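Long-range contacts in Cg3027-pa (Drosophila melanogaster, PDB 2VHH), which probably hydrolyses N-carbamoyl-beta-alanine to beta-alanine, ammonium and carbon dioxide, the final step of pyrimidine breakdown, and works as a homooctamer: residues 35-40 against 55-59; 84-88 against 293-297; 178-182 against 194-198; 203-207 against 258-262; 279-283 against 347-352. The contacts are given in a common frame with arbitrary orientation. Residues are numbered along the deposited sequence.

Contact 1 (35-40 against 55-59); sequences DQTLEL and IKGYR
A loop clips onto an edge strand here, near the surface: residues 35-40, between helices 19-29 and 42-50, run across segment 55-59 of strand 54-59 with end-to-end directions 120° apart. Most of the loop is extended, but Gln36 (phi/psi -89/83) centres an inverse gamma turn. Thr37 and Tyr58 form a single beta bridge, CA to CA 4.6 Å, flanked by two backbone hydrogen bonds: Arg59 N to Gln36 O, 2.8 Å, and Leu38 N to Gly57 O, 3.0 Å. On its other side the strand pairs with 337-344 of the large mixed sheet, so the loop occupies the margin of that sheet within this chain. Gly57 leaves room for the loop, since a CB there would clash with Leu38 O. Leu38 CB lies 3.6 Å from Tyr58 N, and Leu38 CG 4.4 Å from Arg59 CB. Leu40, chi1 m and chi2 t, settles over the strand, CD1 lying 3.7 Å from Gly57 N and 3.9 Å from Ile55 CG1. Asp35 CB approaches Tyr58 CE2 at 4.2 Å, while its carboxylate hydrogen-bonds Asn10.

Contact 2 (84-88 against 293-297); sequences IPTTA and EQFPN
Residues 293-295 are extended, in the last part of strand 283-295, and the chain then turns a corner at Pro296 (phi/psi -53/-45) and Asn297. Facing them, 84-88 is irregular: Pro85 is extended, Thr86 bends to -67/-6 and Thr87 to -105/72, which brings these two threonines against residues 294-296. The closest CA pairs are Thr86 with Phe295, 5.9 Å, and Thr87 with Pro296, 6.2 Å. No backbone hydrogen bond joins the segments; the link is made from side chain to main chain. With chi1 p, Thr86 OG1 donates a very short hydrogen bond of 2.5 Å to Gln294 O. The contact thereby ties the loop between strand 72-79 and helix 90-110, which leads out of one sheet of the alpha-beta-beta-alpha sandwich of carbon-nitrogen hydrolases, to the C-terminal part of a strand of the other sheet. Thr86 OG1 also lies 3.5 Å from Phe295 CA and 3.7 Å from Pro296 CD. Next to it Thr87, chi1 43°, rests its methyl CG2 3.5 Å from Pro296 CB. CA-to-CB of Phe295 points away from the loop, and its ring meets Cys129 and Thr130. The Thr86 side chain also touches Pro125.

Contact 3 (178-182 against 194-198); sequences IWNTA and KHRKN
Three backbone hydrogen bonds zip the segments together: Lys197 N to Asn180 O, 2.8 Å; Ala182 N to His195 O, 2.7 Å; and His195 N to Ala182 O, 2.8 Å. The last two make Ala182 and His195 a hydrogen-bonded antiparallel pair, CA to CA 5.1 Å, beside the non-hydrogen-bonded pair Thr181 and Arg196 at 4.3 Å between CA atoms. Segment axes approach to 4.5 Å, with N-to-C directions 139° apart. CA-H...O contacts run from Thr181 CA to His195 O, 3.3 Å, Arg196 CA to Asn180 O, 3.4 Å, and Lys194 CA to Ala182 O, 3.2 Å. On the Thr181-Arg196 face, the extended Arg196 side chain (chi1 m, then all t) lays its guanidinium flat on Trp179 (chi1 m, chi2 89°). The planes are 1° apart, and Arg196 CZ stands 3.5 Å above the centroid of the Trp179 five-membered ring, a cation-pi stack. Salt bridges to Asp171 and Glu169 hold the same guanidinium. Thr181 packs CG2 on Lys194 CB at 3.6 Å and OG1 on Arg196 CG at 3.4 Å, that OG1 also hydrogen-bonding Glu169. Beyond the strand, Lys197 extends alongside Asn180, CD to CG 3.8 Å, and its NZ forms salt bridges with Glu120 and Glu208. The arrangement is a beta hairpin carrying Lys197 toward Glu120 and Cys234, consistent with the Glu-Lys-Cys catalytic triad of the nitrilase superfamily.

Contact 4 (203-207 against 258-262); sequences VGDFN and SATIG
Phe206 turns its ring edge to Ile261 N, 3.7 Å from CZ; Thr260 CA lies 3.9 Å from Phe206 CZ. Its rotamer (chi1 m, chi2 69°) spans the gap between backbones that stay well apart: Phe206 and Thr260 are 8.7 Å from CA to CA, Asp205 and Ile261 9.2 Å. A type II' beta turn from Val203 to Phe206 presents the ring. Gly204 takes phi/psi 56/-121, which favours glycine, Asp205 takes -80/-9, and Phe206 N hydrogen-bonds Val203 O at 2.8 Å. Phe206 itself (-91/69) centres an inverse gamma turn. The turn thus packs against extended loop 258-262, at the C-terminal end of strand 253-258 in the five-stranded sheet of the sandwich. Ile261, chi1 p and chi2 t, sets CG1 4.3 Å from Phe206 CE1 and CD1 4.2 Å from Asp205 OD2; Thr260 CG2 lies 4.2 Å from Phe206 CZ. Phe311 and Phe314 of strand 308-315 also pack on Ile261. Within the chain, Thr260 N is hydrogen-bonded to Asn288 OD1. Arg131 of a neighbouring subunit hydrogen-bonds Gly204 O and Asn207 OD1. The segments themselves meet by van der Waals contact of the Phe206 ring with main chain and with Ile261, without directional bonds.

Contact 5 (279-283 against 347-352); sequences ANSYF and LCRQVK
Ser281, Cys348 and Phe283 carry most of this buried contact between the exit from helix 266-280 and the first turns of helix 347-355. Ser281 leaves the first helix with positive phi (47/52), and its CB points toward the second. With chi1 m, Ser281 OG lies 3.4 Å from Val351 CG1, and Ser281 CB lies 3.7 Å from Lys352 CG; Ser281 O meets Cys348 CB at 3.5 Å. Tyr282 is extended (-140/178), and its CA, the closest to the second helix, stands 5.4 Å from Cys348 CA. Cys348, chi1 m, sets SG 4.0 Å from Tyr282 CA and 3.8 Å from Phe283 CD1, and the sulfur sits obliquely 4.8 Å from the Phe283 ring centroid, a sulfur-aromatic contact. Phe283, chi1 m and chi2 93°, extends its ring further, to Leu347 CD2, 4.2 Å from Phe283 CZ. Segment 347-352 is regular helix, with Val351 N to Leu347 O at 2.9 Å and Lys352 N to Cys348 O at 3.0 Å. Its Arg349 and Lys352 form salt bridges with Glu176 of a neighbouring subunit. The first helix ends in a Schellman motif, leading the chain into strand 283-295, an alpha-to-beta connection of the sandwich, with helix 347-355 packed against the turn.

How the contacts relate
Contacts 1 and 3 reach opposite edge strands, 54-59 and 191-196, of the seven-stranded sheet, with centres 32 Å apart on opposite sides of the chain's centre. Contacts 5 and 2 lie at the start and far end of strand 283-295, contact 5 where helix 266-280 leads into it; their centres are 43 Å apart, and along the chain their segments alternate. Contacts 3 and 4 follow one another within the span between the two segments of contact 2, and contact 4 lies 17 Å, centre to centre, from both 2 and 3. Contact 1 closes before all the others open. Contacts 1 and 3 are local in sequence, whereas 2, 4 and 5 join distant parts. Contacts 2 to 5 all have residues touching other subunits; contact 1 has none.

Contact 1 (35-40 against 55-59)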
# COMPACT_ATOMS: atom_id res chain seq x y z
N ASP C 35 50.47 2.79 18.34
CA ASP C 35 50.04 4.05 17.73
C ASP C 35 50.81 4.36 16.46
O ASP C 35 52.03 4.21 16.40
CB ASP C 35 50.16 5.20 18.72
CG ASP C 35 49.25 5.04 19.92
OD1 ASP C 35 49.50 5.70 20.95
OD2 ASP C 35 48.28 4.24 19.83
N GLN C 36 50.06 4.78 15.44
CA GLN C 36 50.65 5.21 14.18
C GLN C 36 50.93 6.70 14.29
O GLN C 36 50.14 7.54 13.86
CB GLN C 36 49.72 4.91 13.01
CG GLN C 36 49.65 3.43 12.62
CD GLN C 36 48.39 3.09 11.82
OE1 GLN C 36 47.29 3.02 12.38
NE2 GLN C 36 48.55 2.88 10.52
N THR C 37 52.07 7.01 14.89
CA THR C 37 52.49 8.37 15.20
C THR C 37 52.91 9.12 13.94
O THR C 37 53.69 8.61 13.15
CB THR C 37 53.64 8.30 16.24
OG1 THR C 37 53.08 8.02 17.53
CG2 THR C 37 54.47 9.58 16.30
N LEU C 38 52.37 10.32 13.76
CA LEU C 38 52.77 11.22 12.69
C LEU C 38 53.76 12.22 13.27
O LEU C 38 53.53 12.79 14.34
CB LEU C 38 51.54 11.96 12.16
CG LEU C 38 51.37 12.40 10.70
CD1 LEU C 38 50.51 13.64 10.68
CD2 LEU C 38 52.66 12.68 9.97
N GLU C 39 54.88 12.41 12.58
CA GLU C 39 55.90 13.39 12.99
C GLU C 39 55.46 14.77 12.54
O GLU C 39 55.07 14.96 11.37
CB GLU C 39 57.25 13.05 12.37
CG GLU C 39 58.41 12.97 13.37
CD GLU C 39 58.60 11.55 13.94
OE1 GLU C 39 59.62 10.91 13.59
OE2 GLU C 39 57.74 11.08 14.73
N LEU C 40 55.53 15.74 13.44
CA LEU C 40 55.07 17.09 13.14
C LEU C 40 56.22 18.07 13.00
O LEU C 40 57.22 17.93 13.70
CB LEU C 40 54.09 17.59 14.20
CG LEU C 40 52.77 16.82 14.30
CD1 LEU C 40 52.04 17.18 15.58
CD2 LEU C 40 51.89 17.06 13.06
N ILE C 55 49.96 19.25 21.30
CA ILE C 55 49.82 18.95 19.87
C ILE C 55 50.24 17.50 19.62
O ILE C 55 51.31 17.08 20.04
CB ILE C 55 50.59 19.96 18.97
CG1 ILE C 55 50.08 19.86 17.53
CG2 ILE C 55 52.10 19.77 19.10
CD1 ILE C 55 50.81 20.72 16.52
N LYS C 56 49.38 16.74 18.95
CA LYS C 56 49.61 15.32 18.72
C LYS C 56 49.21 14.90 17.31
O LYS C 56 48.10 15.20 16.86
CB LYS C 56 48.87 14.48 19.76
CG LYS C 56 49.69 14.22 21.02
CD LYS C 56 48.80 13.74 22.16
CE LYS C 56 49.53 13.79 23.51
NZ LYS C 56 48.56 13.71 24.65
N GLY C 57 50.11 14.21 16.62
CA GLY C 57 49.84 13.75 15.26
C GLY C 57 49.71 12.24 15.16
O GLY C 57 50.48 11.49 15.75
N TYR C 58 48.70 11.79 14.41
CA TYR C 58 48.52 10.37 14.12
C TYR C 58 48.20 10.17 12.66
O TYR C 58 47.78 11.09 11.96
CB TYR C 58 47.43 9.77 15.00
CG TYR C 58 47.72 9.91 16.46
CD1 TYR C 58 47.06 10.86 17.23
CD2 TYR C 58 48.66 9.09 17.08
CE1 TYR C 58 47.32 11.00 18.58
CE2 TYR C 58 48.94 9.23 18.44
CZ TYR C 58 48.26 10.18 19.18
OH TYR C 58 48.52 10.31 20.53
N ARG C 59 48.41 8.95 12.19
CA ARG C 59 48.23 8.64 10.78
C ARG C 59 47.32 7.44 10.57
O ARG C 59 47.44 6.41 11.25
CB ARG C 59 49.58 8.41 10.10
CG ARG C 59 49.46 8.26 8.58
CD ARG C 59 50.77 8.50 7.88
NE ARG C 59 51.79 7.55 8.31
CZ ARG C 59 52.03 6.38 7.72
NH1 ARG C 59 52.97 5.57 8.20
NH2 ARG C 59 51.33 6.02 6.64

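Contact 2 (84-88 against 293-297)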
# COMPACT_ATOMS: atom_id res chain seq x y z
N ILE C 84 39.01 34.31 29.89
CA ILE C 84 38.74 35.21 31.00
C ILE C 84 37.40 34.89 31.66
O ILE C 84 36.57 34.18 31.09
CB ILE C 84 38.73 36.68 30.54
CG1 ILE C 84 37.55 36.94 29.61
CG2 ILE C 84 40.04 37.03 29.85
CD1 ILE C 84 37.50 38.35 29.06
N PRO C 85 37.20 35.42 32.86
CA PRO C 85 36.01 35.09 33.66
C PRO C 85 34.70 35.42 32.95
O PRO C 85 34.65 36.40 32.21
CB PRO C 85 36.17 35.95 34.91
CG PRO C 85 37.14 37.01 34.54
CD PRO C 85 38.06 36.39 33.55
N THR C 86 33.67 34.62 33.18
CA THR C 86 32.38 34.79 32.49
C THR C 86 31.64 36.08 32.88
O THR C 86 30.60 36.40 32.30
CB THR C 86 31.44 33.59 32.70
OG1 THR C 86 31.14 33.45 34.09
CG2 THR C 86 32.07 32.31 32.20
N THR C 87 32.19 36.80 33.86
CA THR C 87 31.66 38.09 34.31
C THR C 87 32.56 39.19 33.78
O THR C 87 33.32 39.81 34.54
CB THR C 87 31.58 38.19 35.83
OG1 THR C 87 32.78 37.66 36.40
CG2 THR C 87 30.40 37.41 36.36
N ALA C 88 32.48 39.41 32.47
CA ALA C 88 33.32 40.36 31.76
C ALA C 88 32.58 40.71 30.49
O ALA C 88 31.71 39.94 30.09
CB ALA C 88 34.66 39.73 31.43
N GLU C 293 33.84 25.95 34.09
CA GLU C 293 33.39 27.33 33.89
C GLU C 293 32.42 27.75 34.99
O GLU C 293 31.43 27.07 35.23
CB GLU C 293 32.68 27.46 32.54
CG GLU C 293 33.47 26.88 31.37
CD GLU C 293 32.69 26.86 30.06
OE1 GLU C 293 31.51 27.32 30.03
OE2 GLU C 293 33.27 26.38 29.06
N GLN C 294 32.70 28.87 35.64
CA GLN C 294 31.81 29.36 36.70
C GLN C 294 31.07 30.63 36.27
O GLN C 294 31.60 31.46 35.53
CB GLN C 294 32.56 29.56 38.02
CG GLN C 294 33.41 30.82 38.08
CD GLN C 294 33.86 31.15 39.48
OE1 GLN C 294 33.71 30.34 40.40
NE2 GLN C 294 34.42 32.34 39.66
N PHE C 295 29.84 30.77 36.76
CA PHE C 295 28.93 31.82 36.31
C PHE C 295 28.54 32.78 37.42
O PHE C 295 28.62 32.41 38.59
CB PHE C 295 27.70 31.18 35.68
CG PHE C 295 28.01 30.38 34.45
CD1 PHE C 295 28.25 29.02 34.53
CD2 PHE C 295 28.08 31.01 33.21
CE1 PHE C 295 28.54 28.28 33.39
CE2 PHE C 295 28.37 30.28 32.06
CZ PHE C 295 28.60 28.91 32.15
N PRO C 296 28.14 34.02 37.05
CA PRO C 296 27.79 35.08 38.03
C PRO C 296 26.77 34.67 39.08
O PRO C 296 26.96 34.95 40.26
CB PRO C 296 27.23 36.21 37.15
CG PRO C 296 27.03 35.61 35.79
CD PRO C 296 28.01 34.50 35.67
N ASN C 297 25.70 34.01 38.66
CA ASN C 297 24.59 33.69 39.55
C ASN C 297 24.41 32.18 39.77
O ASN C 297 24.87 31.37 38.96
CB ASN C 297 23.29 34.32 39.02
CG ASN C 297 23.48 35.75 38.52
OD1 ASN C 297 23.87 36.65 39.28
ND2 ASN C 297 23.20 35.98 37.24

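Contact 3 (178-182 against 194-198)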
# COMPACT_ATOMS: atom_id res chain seq x y z
N ILE C 178 17.22 32.23 17.44
CA ILE C 178 18.55 31.74 17.82
C ILE C 178 18.70 30.26 17.46
O ILE C 178 17.79 29.47 17.70
CB ILE C 178 18.80 31.98 19.32
CG1 ILE C 178 18.90 33.48 19.61
CG2 ILE C 178 20.05 31.27 19.80
CD1 ILE C 178 18.66 33.84 21.08
N TRP C 179 19.85 29.91 16.88
CA TRP C 179 20.12 28.53 16.43
C TRP C 179 21.50 28.06 16.85
O TRP C 179 22.40 28.88 17.02
CB TRP C 179 20.03 28.43 14.91
CG TRP C 179 18.70 28.79 14.39
CD1 TRP C 179 18.28 30.03 14.02
CD2 TRP C 179 17.58 27.92 14.19
NE1 TRP C 179 16.98 29.99 13.60
CE2 TRP C 179 16.52 28.71 13.70
CE3 TRP C 179 17.37 26.55 14.38
CZ2 TRP C 179 15.26 28.17 13.39
CZ3 TRP C 179 16.12 26.01 14.09
CH2 TRP C 179 15.08 26.83 13.59
N ASN C 180 21.66 26.76 17.01
CA ASN C 180 22.98 26.13 17.17
C ASN C 180 23.45 25.62 15.81
O ASN C 180 22.88 24.67 15.27
CB ASN C 180 22.88 24.96 18.14
CG ASN C 180 24.22 24.47 18.61
OD1 ASN C 180 25.06 24.02 17.82
ND2 ASN C 180 24.43 24.52 19.92
N THR C 181 24.49 26.25 15.28
CA THR C 181 24.85 26.11 13.87
C THR C 181 26.33 25.83 13.63
O THR C 181 27.20 26.41 14.28
CB THR C 181 24.49 27.40 13.12
OG1 THR C 181 23.11 27.71 13.33
CG2 THR C 181 24.75 27.27 11.62
N ALA C 182 26.61 24.94 12.67
CA ALA C 182 27.96 24.75 12.16
C ALA C 182 28.13 25.51 10.85
O ALA C 182 27.27 25.44 9.97
CB ALA C 182 28.26 23.28 11.97
N LYS C 194 25.83 26.31 5.91
CA LYS C 194 25.68 26.06 7.32
C LYS C 194 24.80 24.84 7.60
O LYS C 194 23.96 24.45 6.77
CB LYS C 194 25.12 27.30 8.01
CG LYS C 194 23.63 27.48 7.81
CD LYS C 194 23.17 28.86 8.22
CE LYS C 194 21.76 29.10 7.73
NZ LYS C 194 21.23 30.42 8.15
N HIS C 195 24.98 24.26 8.77
CA HIS C 195 24.12 23.21 9.24
C HIS C 195 23.66 23.52 10.65
O HIS C 195 24.45 23.93 11.48
CB HIS C 195 24.87 21.88 9.20
CG HIS C 195 24.14 20.76 9.84
ND1 HIS C 195 22.86 20.39 9.46
CD2 HIS C 195 24.48 19.93 10.84
CE1 HIS C 195 22.47 19.37 10.19
NE2 HIS C 195 23.43 19.07 11.05
N ARG C 196 22.38 23.33 10.92
CA ARG C 196 21.85 23.55 12.26
C ARG C 196 21.59 22.25 12.98
O ARG C 196 21.13 21.28 12.38
CB ARG C 196 20.58 24.38 12.20
CG ARG C 196 20.82 25.80 11.77
CD ARG C 196 19.52 26.41 11.35
NE ARG C 196 19.65 27.84 11.13
CZ ARG C 196 18.67 28.61 10.67
NH1 ARG C 196 17.50 28.08 10.37
NH2 ARG C 196 18.89 29.91 10.51
N LYS C 197 21.87 22.26 14.28
CA LYS C 197 21.73 21.10 15.16
C LYS C 197 20.41 20.38 14.97
O LYS C 197 19.35 20.99 15.09
CB LYS C 197 21.88 21.55 16.61
CG LYS C 197 22.34 20.49 17.56
CD LYS C 197 22.58 21.10 18.92
CE LYS C 197 22.87 20.03 19.96
NZ LYS C 197 23.54 20.58 21.19
N ASN C 198 20.47 19.09 14.67
CA ASN C 198 19.27 18.30 14.42
C ASN C 198 18.52 17.84 15.68
O ASN C 198 17.29 17.77 15.70
CB ASN C 198 19.62 17.11 13.54
CG ASN C 198 19.53 17.43 12.08
OD1 ASN C 198 18.83 18.35 11.70
ND2 ASN C 198 20.22 16.66 11.25

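Contact 4 (203-207 against 258-262)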
# COMPACT_ATOMS: atom_id res chain seq x y z
N VAL C 203 18.53 17.86 28.99
CA VAL C 203 18.93 17.00 30.10
C VAL C 203 19.92 17.69 31.07
O VAL C 203 20.95 18.23 30.65
CB VAL C 203 19.45 15.62 29.59
CG1 VAL C 203 20.26 15.78 28.33
CG2 VAL C 203 20.24 14.87 30.68
N GLY C 204 19.56 17.65 32.35
CA GLY C 204 20.39 18.20 33.41
C GLY C 204 20.71 19.67 33.19
O GLY C 204 19.81 20.52 33.10
N ASP C 205 22.00 19.97 33.10
CA ASP C 205 22.47 21.34 32.92
C ASP C 205 22.36 21.80 31.46
O ASP C 205 22.54 22.98 31.14
CB ASP C 205 23.92 21.47 33.42
CG ASP C 205 24.08 21.10 34.88
OD1 ASP C 205 23.47 21.78 35.73
OD2 ASP C 205 24.83 20.14 35.18
N PHE C 206 22.06 20.85 30.58
CA PHE C 206 22.03 21.11 29.15
C PHE C 206 20.63 21.53 28.71
O PHE C 206 19.92 20.80 28.01
CB PHE C 206 22.55 19.89 28.39
CG PHE C 206 23.99 19.59 28.69
CD1 PHE C 206 24.37 19.11 29.94
CD2 PHE C 206 24.97 19.81 27.73
CE1 PHE C 206 25.70 18.85 30.23
CE2 PHE C 206 26.29 19.56 28.02
CZ PHE C 206 26.65 19.07 29.27
N ASN C 207 20.25 22.72 29.16
CA ASN C 207 18.95 23.30 28.84
C ASN C 207 19.03 24.04 27.51
O ASN C 207 18.79 25.25 27.44
CB ASN C 207 18.50 24.22 29.95
CG ASN C 207 18.66 23.61 31.32
OD1 ASN C 207 17.90 22.72 31.71
ND2 ASN C 207 19.65 24.09 32.06
N SER C 258 31.32 19.09 20.29
CA SER C 258 30.53 18.77 21.47
C SER C 258 30.88 19.64 22.65
O SER C 258 31.90 20.34 22.63
CB SER C 258 30.73 17.31 21.90
OG SER C 258 30.38 16.38 20.89
N ALA C 259 30.04 19.57 23.67
CA ALA C 259 30.36 20.09 24.99
C ALA C 259 29.64 19.22 26.00
O ALA C 259 28.48 19.45 26.28
CB ALA C 259 29.93 21.53 25.13
N THR C 260 30.32 18.21 26.53
CA THR C 260 29.76 17.40 27.62
C THR C 260 30.62 17.36 28.87
O THR C 260 31.85 17.24 28.77
CB THR C 260 29.45 15.93 27.24
OG1 THR C 260 30.19 15.56 26.07
CG2 THR C 260 27.95 15.73 27.00
N ILE C 261 29.96 17.48 30.02
CA ILE C 261 30.46 17.04 31.34
C ILE C 261 29.67 15.74 31.57
O ILE C 261 28.52 15.69 31.15
CB ILE C 261 30.26 18.11 32.45
CG1 ILE C 261 28.84 18.07 33.02
CG2 ILE C 261 30.57 19.51 31.91
CD1 ILE C 261 28.73 18.62 34.46
N GLY C 262 30.13 14.71 32.26
CA GLY C 262 30.32 14.58 33.68
C GLY C 262 30.38 13.06 33.84
O GLY C 262 30.77 12.36 32.90

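Contact 5 (279-283 against 347-352)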
# COMPACT_ATOMS: atom_id res chain seq x y z
N ALA C 279 29.78 1.74 11.56
CA ALA C 279 28.52 1.43 10.91
C ALA C 279 28.42 2.07 9.53
O ALA C 279 27.93 1.46 8.58
CB ALA C 279 27.35 1.88 11.80
N ASN C 280 28.92 3.30 9.41
CA ASN C 280 28.75 4.10 8.20
C ASN C 280 29.98 4.15 7.32
O ASN C 280 29.96 4.82 6.29
CB ASN C 280 28.34 5.50 8.57
CG ASN C 280 27.00 5.53 9.23
OD1 ASN C 280 25.97 5.42 8.57
ND2 ASN C 280 27.00 5.69 10.55
N SER C 281 31.03 3.45 7.73
CA SER C 281 32.27 3.37 6.99
C SER C 281 32.79 4.73 6.50
O SER C 281 33.09 4.93 5.32
CB SER C 281 32.17 2.31 5.90
OG SER C 281 32.12 1.04 6.54
N TYR C 282 32.88 5.66 7.44
CA TYR C 282 33.51 6.94 7.20
C TYR C 282 34.33 7.33 8.41
O TYR C 282 34.34 6.60 9.41
CB TYR C 282 32.50 8.03 6.81
CG TYR C 282 31.34 8.28 7.77
CD1 TYR C 282 30.09 8.66 7.27
CD2 TYR C 282 31.48 8.15 9.15
CE1 TYR C 282 29.01 8.90 8.12
CE2 TYR C 282 30.41 8.38 10.00
CZ TYR C 282 29.18 8.75 9.48
OH TYR C 282 28.11 8.99 10.32
N PHE C 283 35.01 8.47 8.33
CA PHE C 283 35.80 8.99 9.44
C PHE C 283 34.95 9.83 10.37
O PHE C 283 34.05 10.53 9.93
CB PHE C 283 36.98 9.80 8.93
CG PHE C 283 38.07 8.96 8.33
CD1 PHE C 283 38.10 8.70 6.97
CD2 PHE C 283 39.08 8.44 9.13
CE1 PHE C 283 39.11 7.93 6.41
CE2 PHE C 283 40.11 7.68 8.57
CZ PHE C 283 40.12 7.41 7.22
N LEU C 347 40.18 4.89 2.22
CA LEU C 347 39.84 3.79 3.12
C LEU C 347 38.34 3.55 3.18
O LEU C 347 37.90 2.42 3.38
CB LEU C 347 40.39 4.03 4.53
CG LEU C 347 40.37 2.83 5.49
CD1 LEU C 347 41.30 1.71 5.01
CD2 LEU C 347 40.70 3.25 6.90
N CYS C 348 37.55 4.61 3.00
CA CYS C 348 36.10 4.51 3.11
C CYS C 348 35.52 3.51 2.12
O CYS C 348 34.81 2.59 2.53
CB CYS C 348 35.46 5.88 2.95
SG CYS C 348 36.08 7.04 4.17
N ARG C 349 35.84 3.66 0.84
CA ARG C 349 35.32 2.73 -0.16
C ARG C 349 35.84 1.33 0.10
O ARG C 349 35.09 0.36 -0.00
CB ARG C 349 35.65 3.19 -1.57
CG ARG C 349 35.25 2.19 -2.62
CD ARG C 349 35.71 2.62 -3.97
NE ARG C 349 34.96 3.78 -4.40
CZ ARG C 349 35.18 4.42 -5.54
NH1 ARG C 349 36.13 3.99 -6.35
NH2 ARG C 349 34.44 5.49 -5.85
N GLN C 350 37.11 1.23 0.44
CA GLN C 350 37.76 -0.07 0.67
C GLN C 350 37.06 -0.85 1.78
O GLN C 350 36.87 -2.06 1.67
CB GLN C 350 39.25 0.09 0.98
CG GLN C 350 40.07 0.50 -0.21
CD GLN C 350 41.49 0.90 0.14
OE1 GLN C 350 42.02 0.54 1.19
NE2 GLN C 350 42.11 1.66 -0.74
N VAL C 351 36.69 -0.15 2.84
CA VAL C 351 35.99 -0.78 3.95
C VAL C 351 34.56 -1.13 3.53
O VAL C 351 34.05 -2.20 3.89
CB VAL C 351 36.02 0.09 5.22
CG1 VAL C 351 35.18 -0.52 6.32
CG2 VAL C 351 37.45 0.24 5.72
N LYS C 352 33.92 -0.25 2.77
CA LYS C 352 32.57 -0.50 2.25
C LYS C 352 32.52 -1.77 1.42
O LYS C 352 31.65 -2.60 1.62
CB LYS C 352 32.03 0.68 1.44
CG LYS C 352 31.50 1.81 2.29
CD LYS C 352 30.96 2.95 1.45
CE LYS C 352 30.82 4.20 2.28
NZ LYS C 352 30.32 5.33 1.46